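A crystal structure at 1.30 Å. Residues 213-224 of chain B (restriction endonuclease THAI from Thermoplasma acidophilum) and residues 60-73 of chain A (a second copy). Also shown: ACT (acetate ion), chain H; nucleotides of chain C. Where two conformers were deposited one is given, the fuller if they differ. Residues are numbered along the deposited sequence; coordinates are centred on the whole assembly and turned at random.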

# COMPACT_ATOMS: atom_id res chain seq x y z
N ASN B 213 15.33 7.00 8.36
CA ASN B 213 14.16 7.76 8.79
C ASN B 213 13.31 8.09 7.57
O ASN B 213 13.79 8.76 6.66
CB ASN B 213 14.60 9.04 9.49
CG ASN B 213 13.45 9.89 9.97
OD1 ASN B 213 12.63 10.34 9.17
ND2 ASN B 213 13.38 10.13 11.27
N ALA B 214 12.05 7.65 7.56
CA ALA B 214 11.18 7.78 6.38
C ALA B 214 10.91 9.23 5.99
O ALA B 214 10.78 9.55 4.81
CB ALA B 214 9.84 7.06 6.62
N PHE B 215 10.82 10.10 6.98
CA PHE B 215 10.43 11.51 6.78
C PHE B 215 11.55 12.43 6.33
O PHE B 215 11.28 13.47 5.71
CB PHE B 215 9.79 12.04 8.09
CG PHE B 215 8.62 11.20 8.54
CD1 PHE B 215 7.37 11.41 8.00
CD2 PHE B 215 8.80 10.16 9.44
CE1 PHE B 215 6.30 10.62 8.37
CE2 PHE B 215 7.73 9.37 9.81
CZ PHE B 215 6.49 9.59 9.27
N LYS B 216 12.79 12.07 6.63
CA LYS B 216 13.92 12.96 6.38
C LYS B 216 14.00 13.45 4.94
O LYS B 216 14.18 14.65 4.70
CB LYS B 216 15.23 12.27 6.75
CG LYS B 216 16.46 13.15 6.61
CD LYS B 216 17.73 12.33 6.77
CE LYS B 216 18.94 13.25 6.87
NZ LYS B 216 19.09 14.10 5.67
N ARG B 217 13.90 12.54 3.98
CA ARG B 217 13.96 12.92 2.58
C ARG B 217 13.02 14.08 2.31
O ARG B 217 13.40 15.06 1.68
CB ARG B 217 13.57 11.73 1.68
CG ARG B 217 13.51 12.08 0.21
CD ARG B 217 13.07 10.92 -0.62
NE ARG B 217 13.07 11.25 -2.04
CZ ARG B 217 12.44 10.54 -2.97
NH1 ARG B 217 11.74 9.46 -2.63
NH2 ARG B 217 12.50 10.91 -4.25
N TRP B 218 11.79 13.95 2.80
CA TRP B 218 10.70 14.87 2.46
C TRP B 218 10.79 16.19 3.23
O TRP B 218 10.55 17.24 2.65
CB TRP B 218 9.34 14.21 2.64
CG TRP B 218 9.20 12.95 1.90
CD1 TRP B 218 9.16 11.70 2.44
CD2 TRP B 218 9.17 12.77 0.47
NE1 TRP B 218 9.06 10.76 1.45
CE2 TRP B 218 9.06 11.39 0.23
CE3 TRP B 218 9.18 13.64 -0.62
CZ2 TRP B 218 8.99 10.86 -1.05
CZ3 TRP B 218 9.10 13.11 -1.89
CH2 TRP B 218 9.00 11.73 -2.09
N VAL B 219 11.18 16.13 4.50
CA VAL B 219 11.45 17.36 5.24
C VAL B 219 12.53 18.14 4.51
O VAL B 219 12.44 19.37 4.36
CB VAL B 219 11.86 17.05 6.71
CG1 VAL B 219 12.29 18.32 7.42
CG2 VAL B 219 10.72 16.37 7.46
N ASP B 220 13.58 17.43 4.07
CA ASP B 220 14.70 18.11 3.40
C ASP B 220 14.26 18.74 2.08
O ASP B 220 14.67 19.87 1.78
CB ASP B 220 15.88 17.14 3.21
CG ASP B 220 16.55 16.76 4.51
OD1 ASP B 220 16.16 17.27 5.58
OD2 ASP B 220 17.46 15.90 4.44
N LEU B 221 13.41 18.05 1.32
CA LEU B 221 12.87 18.63 0.08
C LEU B 221 11.97 19.84 0.35
O LEU B 221 12.01 20.82 -0.40
CB LEU B 221 12.10 17.58 -0.73
CG LEU B 221 12.97 16.49 -1.34
CD1 LEU B 221 12.14 15.59 -2.25
CD2 LEU B 221 14.14 17.04 -2.12
N TRP B 222 11.19 19.82 1.42
CA TRP B 222 10.43 21.03 1.76
C TRP B 222 11.32 22.24 2.02
O TRP B 222 11.03 23.34 1.56
CB TRP B 222 9.51 20.79 2.98
CG TRP B 222 8.24 20.04 2.63
CD1 TRP B 222 7.82 18.83 3.12
CD2 TRP B 222 7.23 20.46 1.70
NE1 TRP B 222 6.62 18.48 2.56
CE2 TRP B 222 6.24 19.46 1.68
CE3 TRP B 222 7.08 21.58 0.86
CZ2 TRP B 222 5.10 19.56 0.87
CZ3 TRP B 222 5.94 21.69 0.06
CH2 TRP B 222 4.97 20.66 0.07
N SER B 223 12.40 22.01 2.75
CA SER B 223 13.37 23.05 3.01
C SER B 223 14.03 23.54 1.71
O SER B 223 14.21 24.74 1.51
CB SER B 223 14.42 22.51 3.98
OG SER B 223 15.49 23.42 4.15
N GLU B 224 14.39 22.61 0.84
CA GLU B 224 15.06 22.97 -0.42
C GLU B 224 14.13 23.63 -1.43
O GLU B 224 14.60 24.40 -2.28
CB GLU B 224 15.64 21.74 -1.08
CG GLU B 224 16.77 21.10 -0.33
CD GLU B 224 17.26 19.84 -1.01
OE1 GLU B 224 16.68 19.48 -2.05
OE2 GLU B 224 18.21 19.22 -0.51
C ACT H . 12.09 9.78 -7.80
O ACT H . 12.78 10.23 -6.87
OXT ACT H . 11.11 9.06 -7.49
CH3 ACT H . 12.41 10.11 -9.23
P DC C 7 -5.47 5.33 6.39
OP1 DC C 7 -4.96 6.63 6.84
OP2 DC C 7 -6.93 5.07 6.39
O5' DC C 7 -4.92 5.07 4.92
C5' DC C 7 -3.65 5.56 4.51
C4' DC C 7 -3.37 5.13 3.09
O4' DC C 7 -3.43 3.69 3.03
C3' DC C 7 -4.41 5.58 2.07
O3' DC C 7 -4.13 6.94 1.65
C2' DC C 7 -4.20 4.57 0.95
C1' DC C 7 -3.64 3.32 1.67
N1 DC C 7 -4.51 2.13 1.65
C2 DC C 7 -4.26 1.13 0.71
O2 DC C 7 -3.24 1.22 0.01
N3 DC C 7 -5.11 0.09 0.59
C4 DC C 7 -6.18 0.02 1.38
N4 DC C 7 -7.03 -0.99 1.19
C5 DC C 7 -6.43 0.98 2.41
C6 DC C 7 -5.58 2.02 2.51
P DA C 9 -6.13 8.54 -5.66
OP1 DA C 9 -5.04 9.54 -5.68
OP2 DA C 9 -7.55 9.01 -5.61
O5' DA C 9 -5.97 7.56 -6.91
C5' DA C 9 -4.87 6.64 -6.97
C4' DA C 9 -5.05 5.64 -8.09
O4' DA C 9 -6.16 4.75 -7.81
C3' DA C 9 -5.33 6.21 -9.48
O3' DA C 9 -4.68 5.40 -10.47
C2' DA C 9 -6.85 6.10 -9.58
C1' DA C 9 -7.09 4.77 -8.89
N9 DA C 9 -8.43 4.60 -8.33
C8 DA C 9 -9.08 5.46 -7.48
N7 DA C 9 -10.26 5.03 -7.08
C5 DA C 9 -10.39 3.80 -7.72
C6 DA C 9 -11.41 2.83 -7.70
N6 DA C 9 -12.53 2.93 -6.98
N1 DA C 9 -11.23 1.72 -8.45
C2 DA C 9 -10.10 1.60 -9.16
N3 DA C 9 -9.07 2.44 -9.26
C4 DA C 9 -9.28 3.53 -8.50
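Chain A, residues 60-73: SLRERIISSLLIYK

Chain A lays one unbroken helix, residues 60-73, across the helix 216-224 of chain B. The axes come within 8.3 Å at a signed crossing angle of -58°; the N-to-C directions differ by 58°, so the helices run in broadly the same sense but steeply crossed. The close point falls on a small residue: the CA atoms of V219(B) and S68(A) are 4.9 Å apart. S68(A), chi1 m, turns its hydroxyl back to its own helix, OG donating to R64(A) O at 2.7 Å, so the polar group is satisfied while its CB meets V219(B) CG2 at 3.6 Å.

Two tryptophans one turn apart, both chi1 m and CB toward chain A, are the knobs. W218(B) sits among L61(A), R64(A), I65(A) and S68(A); I65(A), m then t, extends CG1 over one indole face, 3.5 Å from W218(B) CD2. W222(B) fits among I65(A), S68(A), L69(A) and Y72(A). Its NE1 donates to I65(A) O at 3.0 Å, while L69(A), t then p, sets CD1 over the six-membered ring of W222(B), 3.7 Å from W222(B) CD2. W222(B) CB lies over one face of the Y72(A) ring, chi1 t, 3.8 Å from Y72(A) CG.

At the other end, R64(A) stretches out, its guanidinium face against A214(B) CB, 3.6 Å from R64(A) NE. One water accepts from R64(A) NH1 and W218(B) NE1 and donates to A214(B) O, which gives the W218(B) indole its acceptor.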

# COMPACT_ATOMS: atom_id res chain seq x y z
N SER A 60 -0.08 6.26 1.21
CA SER A 60 0.77 6.13 2.38
C SER A 60 2.03 6.98 2.22
O SER A 60 2.52 7.60 3.16
CB SER A 60 1.09 4.64 2.57
OG SER A 60 -0.09 3.84 2.63
N LEU A 61 2.54 7.06 0.99
CA LEU A 61 3.69 7.89 0.72
C LEU A 61 3.35 9.39 0.68
O LEU A 61 4.07 10.23 1.20
CB LEU A 61 4.34 7.39 -0.58
CG LEU A 61 5.73 7.92 -0.93
CD1 LEU A 61 6.71 7.85 0.25
CD2 LEU A 61 6.28 7.16 -2.14
N ARG A 62 2.21 9.75 0.07
CA ARG A 62 1.74 11.14 0.10
C ARG A 62 1.57 11.61 1.54
O ARG A 62 1.87 12.73 1.87
CB ARG A 62 0.39 11.22 -0.60
CG ARG A 62 0.44 11.03 -2.10
CD ARG A 62 -0.99 10.96 -2.60
NE ARG A 62 -1.10 10.68 -4.01
CZ ARG A 62 -2.19 10.18 -4.58
NH1 ARG A 62 -3.25 9.90 -3.85
NH2 ARG A 62 -2.21 9.95 -5.89
N GLU A 63 1.09 10.73 2.41
CA GLU A 63 0.90 11.06 3.83
C GLU A 63 2.23 11.44 4.46
O GLU A 63 2.30 12.43 5.20
CB GLU A 63 0.31 9.87 4.56
CG GLU A 63 0.03 10.09 6.04
CD GLU A 63 -0.00 8.76 6.74
OE1 GLU A 63 -0.81 7.86 6.34
OE2 GLU A 63 0.83 8.57 7.66
N ARG A 64 3.30 10.70 4.15
CA ARG A 64 4.63 11.05 4.64
C ARG A 64 5.03 12.47 4.26
O ARG A 64 5.62 13.20 5.04
CB ARG A 64 5.69 10.08 4.13
CG ARG A 64 5.65 8.74 4.76
CD ARG A 64 6.98 8.02 4.59
NE ARG A 64 6.79 6.61 4.78
CZ ARG A 64 7.25 5.67 3.95
NH1 ARG A 64 7.98 6.00 2.89
NH2 ARG A 64 6.99 4.41 4.22
N ILE A 65 4.72 12.83 3.02
CA ILE A 65 5.04 14.15 2.49
C ILE A 65 4.29 15.23 3.27
O ILE A 65 4.85 16.29 3.61
CB ILE A 65 4.73 14.24 0.97
CG1 ILE A 65 5.73 13.37 0.21
CG2 ILE A 65 4.78 15.67 0.47
CD1 ILE A 65 5.34 12.96 -1.22
N ILE A 66 3.02 15.00 3.57
CA ILE A 66 2.24 15.98 4.31
C ILE A 66 2.70 16.05 5.76
O ILE A 66 2.86 17.14 6.31
CB ILE A 66 0.72 15.68 4.21
CG1 ILE A 66 0.23 15.77 2.75
CG2 ILE A 66 -0.09 16.61 5.11
CD1 ILE A 66 0.44 17.13 2.09
N SER A 67 2.96 14.91 6.39
CA SER A 67 3.51 14.96 7.75
C SER A 67 4.85 15.71 7.81
O SER A 67 5.15 16.40 8.77
CB SER A 67 3.70 13.56 8.31
OG SER A 67 2.45 12.89 8.43
N SER A 68 5.64 15.54 6.76
CA SER A 68 6.92 16.22 6.65
C SER A 68 6.79 17.73 6.48
O SER A 68 7.66 18.49 6.95
CB SER A 68 7.74 15.62 5.51
OG SER A 68 8.04 14.26 5.79
N LEU A 69 5.71 18.18 5.86
CA LEU A 69 5.41 19.62 5.83
C LEU A 69 5.19 20.14 7.24
O LEU A 69 5.65 21.21 7.57
CB LEU A 69 4.19 19.89 4.94
CG LEU A 69 3.80 21.35 4.78
CD1 LEU A 69 4.84 22.11 3.99
CD2 LEU A 69 2.42 21.40 4.12
N LEU A 70 4.47 19.39 8.05
CA LEU A 70 4.25 19.78 9.44
C LEU A 70 5.56 19.82 10.20
O LEU A 70 5.81 20.75 10.94
CB LEU A 70 3.30 18.83 10.15
CG LEU A 70 1.94 18.61 9.50
CD1 LEU A 70 1.09 17.66 10.32
CD2 LEU A 70 1.21 19.92 9.26
N ILE A 71 6.41 18.81 10.01
CA ILE A 71 7.74 18.82 10.67
C ILE A 71 8.56 20.03 10.22
O ILE A 71 9.17 20.72 11.06
CB ILE A 71 8.53 17.54 10.37
CG1 ILE A 71 7.85 16.30 11.00
CG2 ILE A 71 9.96 17.67 10.89
CD1 ILE A 71 8.30 14.94 10.44
N TYR A 72 8.53 20.32 8.93
CA TYR A 72 9.23 21.48 8.38
C TYR A 72 8.84 22.77 9.10
O TYR A 72 9.72 23.51 9.53
CB TYR A 72 8.96 21.54 6.86
CG TYR A 72 9.44 22.83 6.18
CD1 TYR A 72 10.78 23.16 6.15
CD2 TYR A 72 8.54 23.68 5.56
CE1 TYR A 72 11.21 24.33 5.53
CE2 TYR A 72 8.95 24.83 4.95
CZ TYR A 72 10.28 25.15 4.93
OH TYR A 72 10.68 26.34 4.31
N LYS A 73 7.55 23.05 9.25
CA LYS A 73 7.12 24.26 9.90
C LYS A 73 7.28 24.23 11.41
O LYS A 73 7.75 25.22 12.01
CB LYS A 73 5.67 24.61 9.57
CG LYS A 73 5.21 25.86 10.34
CD LYS A 73 4.00 26.48 9.74
CE LYS A 73 3.54 27.69 10.51
NZ LYS A 73 4.48 28.84 10.48
O HOH W 1 9.74 8.10 2.50